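Local coordinates for NO-binding heme-dependent sensor protein (Shewanella oneidensis, PDB 4U9B) that binds heme through which it probably senses nitric oxide, as a bacterial H-NOX gas sensor that also binds a zinc ion, at residues A[116-121]-A[128-133]; A[137-142]-A[164-169]. All blocks are in the same frame, centred on the assembly; numbering follows the deposited sequence. Where two conformers were deposited one is given.

Contact 1: A[116-121]-A[128-133]; sequences PHINGQ and IALRYS. With HEM (protoporphyrin IX containing Fe), chain B; PO4 (phosphate ion), chain E.
Pro-116 and Tyr-132 meet on the heme face of an antiparallel hairpin, where CB of the proline lies 3.4 Å from the ring atom CE2 of the tyrosine. With CG anti to its backbone N (chi1 172°), the ring of Tyr-132 starts off toward the porphyrin, and its OH donates a 2.6 Å hydrogen bond to the heme propionate oxygen O2A, which lies in the ring plane. Ile-118 fills the next place: its CG2 packs at 3.6 Å on CD1 of Leu-130, and its own CD1 touches the heme meso carbon CHB, so branched apolar residues suit this buried side. Gly-120 leaves room for Leu-130, whose CD1 would crowd a CB there. The face of His-117, Asn-119 and Arg-131 is mostly polar and looser, with His-117 and Gln-121 exposed. A water bridges Asn-119 ND2 and Arg-131 NH1, and His-117 ND1 and Asn-119 ND2 both donate to O2 of a phosphate probably left from crystallisation. Six backbone hydrogen bonds tie the strands together. A phenylalanine in place of Tyr-132 lacks the hydroxyl and would probably leave the propionate less firmly held. Strand 128-133 pairs on its other edge with strand 172-179, while helices 91-96 and 139-152 pack against its heme-side residues.

Contact 2: A[137-142]-A[164-169]; sequences RLCFCA and CMHTGA. With ZN (zinc ion), chain D; HEM (protoporphyrin IX containing Fe), chain B.
Cys-139 and Cys-164 are joined through zinc, each SG binding the ion at 2.3 Å. Their sulfurs are 3.8 Å apart, the spacing of two ligands on one metal, and His-161 and Cys-172 complete the four-residue site. The SG of Cys-139 stands between its backbone N and carbonyl carbon (chi1 58°), which turns it to the ion. Cysteine suits both places because a thiolate is a strong zinc ligand. A hydrogen bond of 3.4 Å from His-166 N also reaches the Cys-164 SG.

Aromatic and sulfur packing centres on the His-166 ring. Its CD2 lies 3.4 Å from the SG of Cys-139, and the same carbon sits at the edge of the Phe-140 ring; the two ring planes are inclined at 55°.

Arg-137 packs on His-166 without a clear hydrogen bond: the guanidinium has ND1 of His-166 over one face, toward its rim, but the arginine has two conformers and this contact, seen in one, is less certain.

Water supplies the polar link, donating to Arg-137 O, accepting from Phe-140 N in the first turn of helix 139-152, and hydrogen-bonding to His-166 NE2 across the contact.

No clear direct hydrogen bond crosses between the segments, so zinc provides the strong bonds joining them, with packing around His-166 and one water adding to these. Three cysteines and a histidine filling the site are consistent with a structural zinc, and the His-166 N-H would probably help offset thiolate charge.

How the contacts relate
The two contacts come in series along the chain: the hairpin of contact 1 closes before contact 2 opens, and helix 139-152 is the next element after strand 128-133, across a short linker. Their centres are about 12 Å apart, yet they touch, because Tyr-132 packs on Cys-139 and Ala-142 and its OH probably also accepts a hydrogen bond from Leu-138 N. Both border the heme. Contact 1 forms an outer part of the four-stranded antiparallel sheet, and contact 2 ties the start of helix 139-152 to the loop between strands 156-163 and 172-179. Heme, sheet and zinc site are thereby neighbours, joined through the side chain of Tyr-132.

Contact 1: A[116-121]-A[128-133]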
ATOM      1  N   PRO A 116      -6.475  -4.599   5.016  1.00 18.66           N
ATOM      2  CA  PRO A 116      -6.025  -4.418   6.395  1.00 19.45           C
ATOM      3  C   PRO A 116      -7.130  -3.854   7.271  1.00 21.61           C
ATOM      4  O   PRO A 116      -8.092  -3.285   6.754  1.00 21.51           O
ATOM      5  CB  PRO A 116      -4.877  -3.423   6.256  1.00 18.15           C
ATOM      6  CG  PRO A 116      -5.239  -2.618   5.061  1.00 18.53           C
ATOM      7  CD  PRO A 116      -5.889  -3.593   4.114  1.00 17.69           C
ATOM      8  N   HIS A 117      -6.990  -4.019   8.580  1.00 21.48           N
ATOM      9  CA  HIS A 117      -7.852  -3.329   9.524  1.00 23.11           C
ATOM     10  C   HIS A 117      -7.293  -1.934   9.742  1.00 22.26           C
ATOM     11  O   HIS A 117      -6.202  -1.774  10.290  1.00 22.22           O
ATOM     12  CB  HIS A 117      -7.943  -4.095  10.844  1.00 28.96           C
ATOM     13  CG  HIS A 117      -8.646  -5.411  10.727  1.00 33.82           C
ATOM     14  ND1 HIS A 117     -10.020  -5.521  10.724  1.00 38.55           N
ATOM     15  CD2 HIS A 117      -8.167  -6.671  10.603  1.00 36.29           C
ATOM     16  CE1 HIS A 117     -10.356  -6.793  10.606  1.00 38.60           C
ATOM     17  NE2 HIS A 117      -9.251  -7.512  10.531  1.00 37.89           N
ATOM     18  N   ILE A 118      -8.040  -0.932   9.292  1.00 20.84           N
ATOM     19  CA  ILE A 118      -7.616   0.452   9.412  1.00 20.42           C
ATOM     20  C   ILE A 118      -8.744   1.272  10.025  1.00 21.49           C
ATOM     21  O   ILE A 118      -9.884   1.220   9.567  1.00 21.55           O
ATOM     22  CB  ILE A 118      -7.184   1.028   8.041  1.00 25.17           C
ATOM     23  CG1 ILE A 118      -5.822   0.436   7.652  1.00 23.51           C
ATOM     24  CG2 ILE A 118      -7.107   2.555   8.086  1.00 23.98           C
ATOM     25  CD1 ILE A 118      -5.285   0.883   6.304  1.00 26.40           C
ATOM     26  N   ASN A 119      -8.409   2.011  11.078  1.00 24.04           N
ATOM     27  CA  ASN A 119      -9.358   2.867  11.774  1.00 27.26           C
ATOM     28  C   ASN A 119      -8.724   4.217  12.057  1.00 25.72           C
ATOM     29  O   ASN A 119      -7.606   4.288  12.564  1.00 25.75           O
ATOM     30  CB  ASN A 119      -9.818   2.220  13.082  1.00 32.62           C
ATOM     31  CG  ASN A 119     -10.630   0.959  12.860  1.00 37.92           C
ATOM     32  OD1 ASN A 119     -11.862   0.994  12.845  1.00 42.96           O
ATOM     33  ND2 ASN A 119      -9.943  -0.166  12.691  1.00 39.53           N
ATOM     34  N   GLY A 120      -9.448   5.282  11.732  1.00 27.72           N
ATOM     35  CA  GLY A 120      -8.935   6.630  11.874  1.00 28.81           C
ATOM     36  C   GLY A 120      -9.728   7.462  12.857  1.00 30.99           C
ATOM     37  O   GLY A 120     -10.957   7.401  12.892  1.00 33.65           O
ATOM     38  N   GLN A 121      -9.010   8.230  13.668  1.00 29.50           N
ATOM     39  CA  GLN A 121      -9.614   9.231  14.536  1.00 29.92           C
ATOM     40  C   GLN A 121      -9.032  10.595  14.204  1.00 27.00           C
ATOM     41  O   GLN A 121      -7.812  10.763  14.168  1.00 27.20           O
ATOM     42  CB  GLN A 121      -9.378   8.898  16.013  1.00 36.03           C
ATOM     43  CG  GLN A 121     -10.127   7.670  16.501  1.00 44.19           C
ATOM     44  CD  GLN A 121     -11.635   7.827  16.399  1.00 50.19           C
ATOM     45  OE1 GLN A 121     -12.165   8.930  16.534  1.00 53.30           O
ATOM     46  NE2 GLN A 121     -12.331   6.723  16.151  1.00 51.08           N
ATOM     47  N   ILE A 128      -4.321  13.184  12.734  1.00 21.77           N
ATOM     48  CA  ILE A 128      -5.101  11.976  12.505  1.00 20.80           C
ATOM     49  C   ILE A 128      -4.390  10.786  13.133  1.00 21.18           C
ATOM     50  O   ILE A 128      -3.225  10.542  12.843  1.00 21.00           O
ATOM     51  CB  ILE A 128      -5.306  11.709  10.999  1.00 22.43           C
ATOM     52  CG1 ILE A 128      -6.005  12.897  10.333  1.00 25.24           C
ATOM     53  CG2 ILE A 128      -6.116  10.428  10.783  1.00 23.29           C
ATOM     54  CD1 ILE A 128      -5.933  12.878   8.815  1.00 27.80           C
ATOM     55  N   ALA A 129      -5.095  10.060  13.996  1.00 21.17           N
ATOM     56  CA  ALA A 129      -4.574   8.834  14.589  1.00 21.11           C
ATOM     57  C   ALA A 129      -5.099   7.632  13.818  1.00 22.13           C
ATOM     58  O   ALA A 129      -6.288   7.317  13.877  1.00 22.11           O
ATOM     59  CB  ALA A 129      -4.963   8.737  16.051  1.00 23.86           C
ATOM     60  N   LEU A 130      -4.205   6.966  13.095  1.00 19.42           N
ATOM     61  CA  LEU A 130      -4.584   5.859  12.231  1.00 20.27           C
ATOM     62  C   LEU A 130      -4.062   4.535  12.774  1.00 22.89           C
ATOM     63  O   LEU A 130      -2.855   4.297  12.798  1.00 22.53           O
ATOM     64  CB  LEU A 130      -4.057   6.098  10.815  1.00 19.83           C
ATOM     65  CG  LEU A 130      -4.752   5.321   9.695  1.00 23.42           C
ATOM     66  CD1 LEU A 130      -6.223   5.711   9.579  1.00 26.69           C
ATOM     67  CD2 LEU A 130      -4.044   5.557   8.375  1.00 25.81           C
ATOM     68  N   ARG A 131      -4.981   3.683  13.220  1.00 21.18           N
ATOM     69  CA  ARG A 131      -4.623   2.355  13.697  1.00 21.02           C
ATOM     70  C   ARG A 131      -4.556   1.399  12.518  1.00 18.89           C
ATOM     71  O   ARG A 131      -5.456   1.384  11.680  1.00 21.37           O
ATOM     72  CB  ARG A 131      -5.631   1.850  14.729  1.00 23.84           C
ATOM     73  CG  ARG A 131      -5.279   0.492  15.323  1.00 25.68           C
ATOM     74  CD  ARG A 131      -6.454  -0.110  16.082  1.00 32.89           C
ATOM     75  NE  ARG A 131      -6.112  -1.390  16.702  1.00 39.87           N
ATOM     76  CZ  ARG A 131      -6.231  -2.580  16.115  1.00 44.21           C
ATOM     77  NH1 ARG A 131      -6.689  -2.683  14.871  1.00 41.86           N
ATOM     78  NH2 ARG A 131      -5.888  -3.677  16.776  1.00 47.63           N
ATOM     79  N   TYR A 132      -3.488   0.609  12.460  1.00 18.88           N
ATOM     80  CA  TYR A 132      -3.304  -0.386  11.414  1.00 17.15           C
ATOM     81  C   TYR A 132      -3.081  -1.763  12.028  1.00 19.42           C
ATOM     82  O   TYR A 132      -2.298  -1.915  12.964  1.00 19.79           O
ATOM     83  CB  TYR A 132      -2.123  -0.013  10.515  1.00 18.30           C
ATOM     84  CG  TYR A 132      -1.741  -1.092   9.529  1.00 16.49           C
ATOM     85  CD1 TYR A 132      -0.845  -2.094   9.878  1.00 16.92           C
ATOM     86  CD2 TYR A 132      -2.273  -1.108   8.247  1.00 17.70           C
ATOM     87  CE1 TYR A 132      -0.497  -3.082   8.984  1.00 19.69           C
ATOM     88  CE2 TYR A 132      -1.928  -2.097   7.342  1.00 17.18           C
ATOM     89  CZ  TYR A 132      -1.040  -3.081   7.717  1.00 18.37           C
ATOM     90  OH  TYR A 132      -0.687  -4.070   6.822  1.00 18.23           O
ATOM     91  N   SER A 133      -3.778  -2.759  11.493  1.00 21.81           N
ATOM     92  CA  SER A 133      -3.571  -4.150  11.883  1.00 22.29           C
ATOM     93  C   SER A 133      -3.775  -5.048  10.669  1.00 20.01           C
ATOM     94  O   SER A 133      -4.728  -4.858   9.916  1.00 21.11           O
ATOM     95  CB  SER A 133      -4.536  -4.547  13.000  1.00 29.68           C
ATOM     96  OG  SER A 133      -4.155  -5.777  13.578  1.00 36.01           O
TER
HETATM   97  CHA HEM B 201      -4.533  -3.238   0.055  1.00 18.94           C
HETATM   98  CHB HEM B 201      -3.865   0.631   2.886  1.00 17.84           C
HETATM   99  CHC HEM B 201      -6.020   3.452  -0.383  1.00 22.34           C
HETATM  100  CHD HEM B 201      -7.695  -0.544  -2.562  1.00 19.74           C
HETATM  101  C1A HEM B 201      -4.013  -2.392   1.003  1.00 16.36           C
HETATM  102  C2A HEM B 201      -2.858  -2.646   1.841  1.00 17.66           C
HETATM  103  C3A HEM B 201      -2.680  -1.572   2.617  1.00 19.07           C
HETATM  104  C4A HEM B 201      -3.708  -0.606   2.301  1.00 16.69           C
HETATM  105  CMA HEM B 201      -1.580  -1.364   3.671  1.00 18.26           C
HETATM  106  CAA HEM B 201      -1.990  -3.926   1.840  1.00 20.86           C
HETATM  107  CBA HEM B 201      -2.762  -5.114   2.420  1.00 20.90           C
HETATM  108  CGA HEM B 201      -2.650  -5.220   3.925  1.00 20.79           C
HETATM  109  O1A HEM B 201      -3.230  -6.185   4.496  1.00 18.80           O
HETATM  110  O2A HEM B 201      -1.991  -4.363   4.571  1.00 20.05           O
HETATM  111  C1B HEM B 201      -4.334   1.745   2.235  1.00 19.64           C
HETATM  112  C2B HEM B 201      -4.145   3.115   2.655  1.00 17.62           C
HETATM  113  C3B HEM B 201      -4.756   3.906   1.754  1.00 20.65           C
HETATM  114  C4B HEM B 201      -5.322   3.045   0.730  1.00 21.45           C
HETATM  115  CMB HEM B 201      -3.387   3.485   3.951  1.00 17.93           C
HETATM  116  CAB HEM B 201      -4.867   5.448   1.686  1.00 22.02           C
HETATM  117  CBB HEM B 201      -4.046   6.281   2.334  1.00 25.41           C
HETATM  118  C1C HEM B 201      -6.673   2.616  -1.265  1.00 23.21           C
HETATM  119  C2C HEM B 201      -7.466   3.039  -2.397  1.00 23.38           C
HETATM  120  C3C HEM B 201      -7.951   1.954  -3.012  1.00 21.14           C
HETATM  121  C4C HEM B 201      -7.466   0.787  -2.286  1.00 21.92           C
HETATM  122  CMC HEM B 201      -7.701   4.511  -2.798  1.00 25.31           C
HETATM  123  CAC HEM B 201      -8.844   2.019  -4.279  1.00 24.26           C
HETATM  124  CBC HEM B 201      -9.533   0.972  -4.748  1.00 34.22           C
HETATM  125  C1D HEM B 201      -6.931  -1.607  -2.132  1.00 20.11           C
HETATM  126  C2D HEM B 201      -6.929  -2.909  -2.756  1.00 20.12           C
HETATM  127  C3D HEM B 201      -5.946  -3.747  -1.942  1.00 18.80           C
HETATM  128  C4D HEM B 201      -5.452  -2.875  -0.904  1.00 18.66           C
HETATM  129  CMD HEM B 201      -7.736  -3.359  -3.989  1.00 21.15           C
HETATM  130  CAD HEM B 201      -5.555  -5.216  -2.175  1.00 19.68           C
HETATM  131  CBD HEM B 201      -6.486  -6.141  -1.396  1.00 20.18           C
HETATM  132  CGD HEM B 201      -6.066  -7.566  -1.641  1.00 20.63           C
HETATM  133  O1D HEM B 201      -4.896  -7.769  -2.046  1.00 22.04           O
HETATM  134  O2D HEM B 201      -6.892  -8.496  -1.432  1.00 21.26           O
HETATM  135  NA  HEM B 201      -4.503  -1.131   1.305  1.00 17.74           N
HETATM  136  NB  HEM B 201      -5.049   1.736   1.060  1.00 20.43           N
HETATM  137  NC  HEM B 201      -6.696   1.234  -1.228  1.00 21.71           N
HETATM  138  ND  HEM B 201      -6.053  -1.625  -1.049  1.00 19.89           N
HETATM  139 FE   HEM B 201      -5.738   0.016   0.143  1.00 20.95          FE
HETATM  140  P   PO4 E 204     -12.551  -3.321  12.015  1.00 90.63           P
HETATM  141  O1  PO4 E 204     -13.286  -3.140  10.708  1.00 90.90           O
HETATM  142  O2  PO4 E 204     -11.108  -2.914  11.840  1.00 90.60           O
HETATM  143  O3  PO4 E 204     -13.194  -2.459  13.077  1.00 89.86           O
HETATM  144  O4  PO4 E 204     -12.619  -4.770  12.433  1.00 90.40           O
HETATM  145  O   HOH W   1      -7.300  -0.915  12.918  1.00 28.62           O

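Contact 2: A[137-142]-A[164-169]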
ATOM      1  N   ARG A 137       1.245  -7.568   7.715  1.00 21.65           N
ATOM      2  CA  ARG A 137       2.229  -6.701   8.361  0.65 22.52           C
ATOM      3  C   ARG A 137       2.838  -5.716   7.365  1.00 21.26           C
ATOM      4  O   ARG A 137       4.058  -5.557   7.273  1.00 21.82           O
ATOM      5  CB  ARG A 137       3.315  -7.540   9.037  0.65 23.94           C
ATOM      6  CG  ARG A 137       2.752  -8.571  10.006  0.65 26.15           C
ATOM      7  CD  ARG A 137       3.716  -8.895  11.136  0.65 31.11           C
ATOM      8  NE  ARG A 137       5.094  -9.018  10.676  0.65 32.86           N
ATOM      9  CZ  ARG A 137       6.156  -8.968  11.473  0.65 36.79           C
ATOM     10  NH1 ARG A 137       6.009  -8.786  12.780  0.65 40.13           N
ATOM     11  NH2 ARG A 137       7.373  -9.090  10.961  0.65 38.16           N
ATOM     12  N   LEU A 138       1.962  -5.029   6.637  1.00 19.44           N
ATOM     13  CA  LEU A 138       2.378  -4.080   5.604  1.00 18.36           C
ATOM     14  C   LEU A 138       2.166  -2.628   6.027  1.00 16.91           C
ATOM     15  O   LEU A 138       1.755  -1.786   5.227  1.00 17.17           O
ATOM     16  CB  LEU A 138       1.616  -4.362   4.305  1.00 19.68           C
ATOM     17  CG  LEU A 138       2.108  -5.565   3.498  1.00 18.67           C
ATOM     18  CD1 LEU A 138       1.071  -5.968   2.461  1.00 20.45           C
ATOM     19  CD2 LEU A 138       3.430  -5.239   2.823  1.00 20.50           C
ATOM     20  N   CYS A 139       2.464  -2.329   7.283  1.00 17.20           N
ATOM     21  CA  CYS A 139       2.272  -0.978   7.801  1.00 15.53           C
ATOM     22  C   CYS A 139       3.135   0.040   7.059  1.00 16.48           C
ATOM     23  O   CYS A 139       2.762   1.207   6.945  1.00 18.27           O
ATOM     24  CB  CYS A 139       2.581  -0.930   9.297  1.00 17.63           C
ATOM     25  SG  CYS A 139       4.253  -1.448   9.718  1.00 20.07           S
ATOM     26  N   PHE A 140       4.282  -0.395   6.547  1.00 18.42           N
ATOM     27  CA  PHE A 140       5.156   0.522   5.823  1.00 20.50           C
ATOM     28  C   PHE A 140       4.576   0.819   4.446  1.00 21.20           C
ATOM     29  O   PHE A 140       4.809   1.893   3.885  1.00 19.27           O
ATOM     30  CB  PHE A 140       6.574  -0.043   5.709  1.00 22.02           C
ATOM     31  CG  PHE A 140       7.456   0.310   6.874  1.00 26.02           C
ATOM     32  CD1 PHE A 140       7.321  -0.342   8.086  1.00 27.11           C
ATOM     33  CD2 PHE A 140       8.417   1.301   6.756  1.00 29.29           C
ATOM     34  CE1 PHE A 140       8.129  -0.018   9.159  1.00 27.54           C
ATOM     35  CE2 PHE A 140       9.228   1.630   7.827  1.00 30.45           C
ATOM     36  CZ  PHE A 140       9.081   0.971   9.031  1.00 30.65           C
ATOM     37  N   CYS A 141       3.806  -0.121   3.908  1.00 19.54           N
ATOM     38  CA  CYS A 141       3.085   0.120   2.665  1.00 18.68           C
ATOM     39  C   CYS A 141       1.962   1.122   2.933  1.00 18.00           C
ATOM     40  O   CYS A 141       1.688   1.998   2.112  1.00 19.34           O
ATOM     41  CB  CYS A 141       2.531  -1.190   2.094  1.00 18.00           C
ATOM     42  SG  CYS A 141       1.736  -1.042   0.471  1.00 20.83           S
ATOM     43  N   ALA A 142       1.328   0.995   4.096  1.00 17.95           N
ATOM     44  CA  ALA A 142       0.291   1.938   4.511  1.00 17.39           C
ATOM     45  C   ALA A 142       0.874   3.338   4.645  1.00 17.08           C
ATOM     46  O   ALA A 142       0.270   4.322   4.208  1.00 18.14           O
ATOM     47  CB  ALA A 142      -0.338   1.501   5.830  1.00 18.26           C
ATOM     48  N   CYS A 164       4.331  -0.254  16.643  1.00 23.91           N
ATOM     49  CA  CYS A 164       4.491  -1.032  15.419  1.00 24.84           C
ATOM     50  C   CYS A 164       4.502  -2.533  15.665  1.00 26.68           C
ATOM     51  O   CYS A 164       5.115  -3.021  16.616  1.00 26.31           O
ATOM     52  CB  CYS A 164       5.778  -0.626  14.702  1.00 22.75           C
ATOM     53  SG  CYS A 164       5.979  -1.390  13.078  1.00 21.59           S
ATOM     54  N   MET A 165       3.823  -3.256  14.779  1.00 25.15           N
ATOM     55  CA  MET A 165       3.755  -4.709  14.840  1.00 25.78           C
ATOM     56  C   MET A 165       5.126  -5.356  14.687  1.00 28.87           C
ATOM     57  O   MET A 165       5.368  -6.449  15.202  1.00 29.36           O
ATOM     58  CB  MET A 165       2.823  -5.238  13.748  1.00 23.46           C
ATOM     59  CG  MET A 165       1.383  -4.768  13.866  1.00 22.95           C
ATOM     60  SD  MET A 165       0.331  -5.406  12.545  1.00 24.34           S
ATOM     61  CE  MET A 165       0.189  -7.118  13.036  1.00 23.20           C
ATOM     62  N   HIS A 166       6.022  -4.687  13.969  1.00 27.78           N
ATOM     63  CA  HIS A 166       7.337  -5.255  13.694  1.00 30.19           C
ATOM     64  C   HIS A 166       8.215  -5.324  14.941  1.00 34.30           C
ATOM     65  O   HIS A 166       9.292  -5.921  14.906  1.00 35.50           O
ATOM     66  CB  HIS A 166       8.047  -4.448  12.608  1.00 31.52           C
ATOM     67  CG  HIS A 166       7.407  -4.559  11.260  1.00 32.69           C
ATOM     68  ND1 HIS A 166       7.339  -5.747  10.564  1.00 34.99           N
ATOM     69  CD2 HIS A 166       6.802  -3.632  10.482  1.00 35.96           C
ATOM     70  CE1 HIS A 166       6.719  -5.546   9.415  1.00 34.69           C
ATOM     71  NE2 HIS A 166       6.384  -4.271   9.339  1.00 35.65           N
ATOM     72  N   THR A 167       7.758  -4.721  16.036  1.00 37.13           N
ATOM     73  CA  THR A 167       8.490  -4.785  17.302  1.00 36.39           C
ATOM     74  C   THR A 167       7.745  -5.634  18.328  1.00 37.29           C
ATOM     75  O   THR A 167       8.195  -5.769  19.465  1.00 38.35           O
ATOM     76  CB  THR A 167       8.743  -3.383  17.893  1.00 33.08           C
ATOM     77  OG1 THR A 167       7.539  -2.869  18.478  1.00 33.28           O
ATOM     78  CG2 THR A 167       9.245  -2.431  16.820  1.00 35.15           C
ATOM     79  N   GLY A 168       6.609  -6.200  17.924  1.00 36.07           N
ATOM     80  CA  GLY A 168       5.879  -7.141  18.757  1.00 36.50           C
ATOM     81  C   GLY A 168       4.460  -6.726  19.097  1.00 35.25           C
ATOM     82  O   GLY A 168       3.684  -7.537  19.597  1.00 38.43           O
ATOM     83  N   ALA A 169       4.116  -5.468  18.839  1.00 32.56           N
ATOM     84  CA  ALA A 169       2.771  -4.973  19.125  1.00 31.57           C
ATOM     85  C   ALA A 169       1.747  -5.688  18.251  1.00 30.68           C
ATOM     86  O   ALA A 169       2.104  -6.268  17.227  1.00 31.26           O
ATOM     87  CB  ALA A 169       2.699  -3.470  18.910  1.00 30.88           C
TER
HETATM   88 ZN    ZN D 203       4.177  -0.689  11.914  1.00 20.46          ZN
HETATM   89  CHA HEM B 201      -4.533  -3.238   0.055  1.00 18.94           C
HETATM   90  CHB HEM B 201      -3.865   0.631   2.886  1.00 17.84           C
HETATM   91  CHC HEM B 201      -6.020   3.452  -0.383  1.00 22.34           C
HETATM   92  CHD HEM B 201      -7.695  -0.544  -2.562  1.00 19.74           C
HETATM   93  C1A HEM B 201      -4.013  -2.392   1.003  1.00 16.36           C
HETATM   94  C2A HEM B 201      -2.858  -2.646   1.841  1.00 17.66           C
HETATM   95  C3A HEM B 201      -2.680  -1.572   2.617  1.00 19.07           C
HETATM   96  C4A HEM B 201      -3.708  -0.606   2.301  1.00 16.69           C
HETATM   97  CMA HEM B 201      -1.580  -1.364   3.671  1.00 18.26           C
HETATM   98  CAA HEM B 201      -1.990  -3.926   1.840  1.00 20.86           C
HETATM   99  CBA HEM B 201      -2.762  -5.114   2.420  1.00 20.90           C
HETATM  100  CGA HEM B 201      -2.650  -5.220   3.925  1.00 20.79           C
HETATM  101  O1A HEM B 201      -3.230  -6.185   4.496  1.00 18.80           O
HETATM  102  O2A HEM B 201      -1.991  -4.363   4.571  1.00 20.05           O
HETATM  103  C1B HEM B 201      -4.334   1.745   2.235  1.00 19.64           C
HETATM  104  C2B HEM B 201      -4.145   3.115   2.655  1.00 17.62           C
HETATM  105  C3B HEM B 201      -4.756   3.906   1.754  1.00 20.65           C
HETATM  106  C4B HEM B 201      -5.322   3.045   0.730  1.00 21.45           C
HETATM  107  CMB HEM B 201      -3.387   3.485   3.951  1.00 17.93           C
HETATM  108  CAB HEM B 201      -4.867   5.448   1.686  1.00 22.02           C
HETATM  109  CBB HEM B 201      -4.046   6.281   2.334  1.00 25.41           C
HETATM  110  C1C HEM B 201      -6.673   2.616  -1.265  1.00 23.21           C
HETATM  111  C2C HEM B 201      -7.466   3.039  -2.397  1.00 23.38           C
HETATM  112  C3C HEM B 201      -7.951   1.954  -3.012  1.00 21.14           C
HETATM  113  C4C HEM B 201      -7.466   0.787  -2.286  1.00 21.92           C
HETATM  114  CMC HEM B 201      -7.701   4.511  -2.798  1.00 25.31           C
HETATM  115  CAC HEM B 201      -8.844   2.019  -4.279  1.00 24.26           C
HETATM  116  CBC HEM B 201      -9.533   0.972  -4.748  1.00 34.22           C
HETATM  117  C1D HEM B 201      -6.931  -1.607  -2.132  1.00 20.11           C
HETATM  118  C2D HEM B 201      -6.929  -2.909  -2.756  1.00 20.12           C
HETATM  119  C3D HEM B 201      -5.946  -3.747  -1.942  1.00 18.80           C
HETATM  120  C4D HEM B 201      -5.452  -2.875  -0.904  1.00 18.66           C
HETATM  121  CMD HEM B 201      -7.736  -3.359  -3.989  1.00 21.15           C
HETATM  122  CAD HEM B 201      -5.555  -5.216  -2.175  1.00 19.68           C
HETATM  123  CBD HEM B 201      -6.486  -6.141  -1.396  1.00 20.18           C
HETATM  124  CGD HEM B 201      -6.066  -7.566  -1.641  1.00 20.63           C
HETATM  125  O1D HEM B 201      -4.896  -7.769  -2.046  1.00 22.04           O
HETATM  126  O2D HEM B 201      -6.892  -8.496  -1.432  1.00 21.26           O
HETATM  127  NA  HEM B 201      -4.503  -1.131   1.305  1.00 17.74           N
HETATM  128  NB  HEM B 201      -5.049   1.736   1.060  1.00 20.43           N
HETATM  129  NC  HEM B 201      -6.696   1.234  -1.228  1.00 21.71           N
HETATM  130  ND  HEM B 201      -6.053  -1.625  -1.049  1.00 19.89           N
HETATM  131 FE   HEM B 201      -5.738   0.016   0.143  1.00 20.95          FE
HETATM  132  O   HOH W   2       5.535  -3.172   6.495  1.00 25.14           O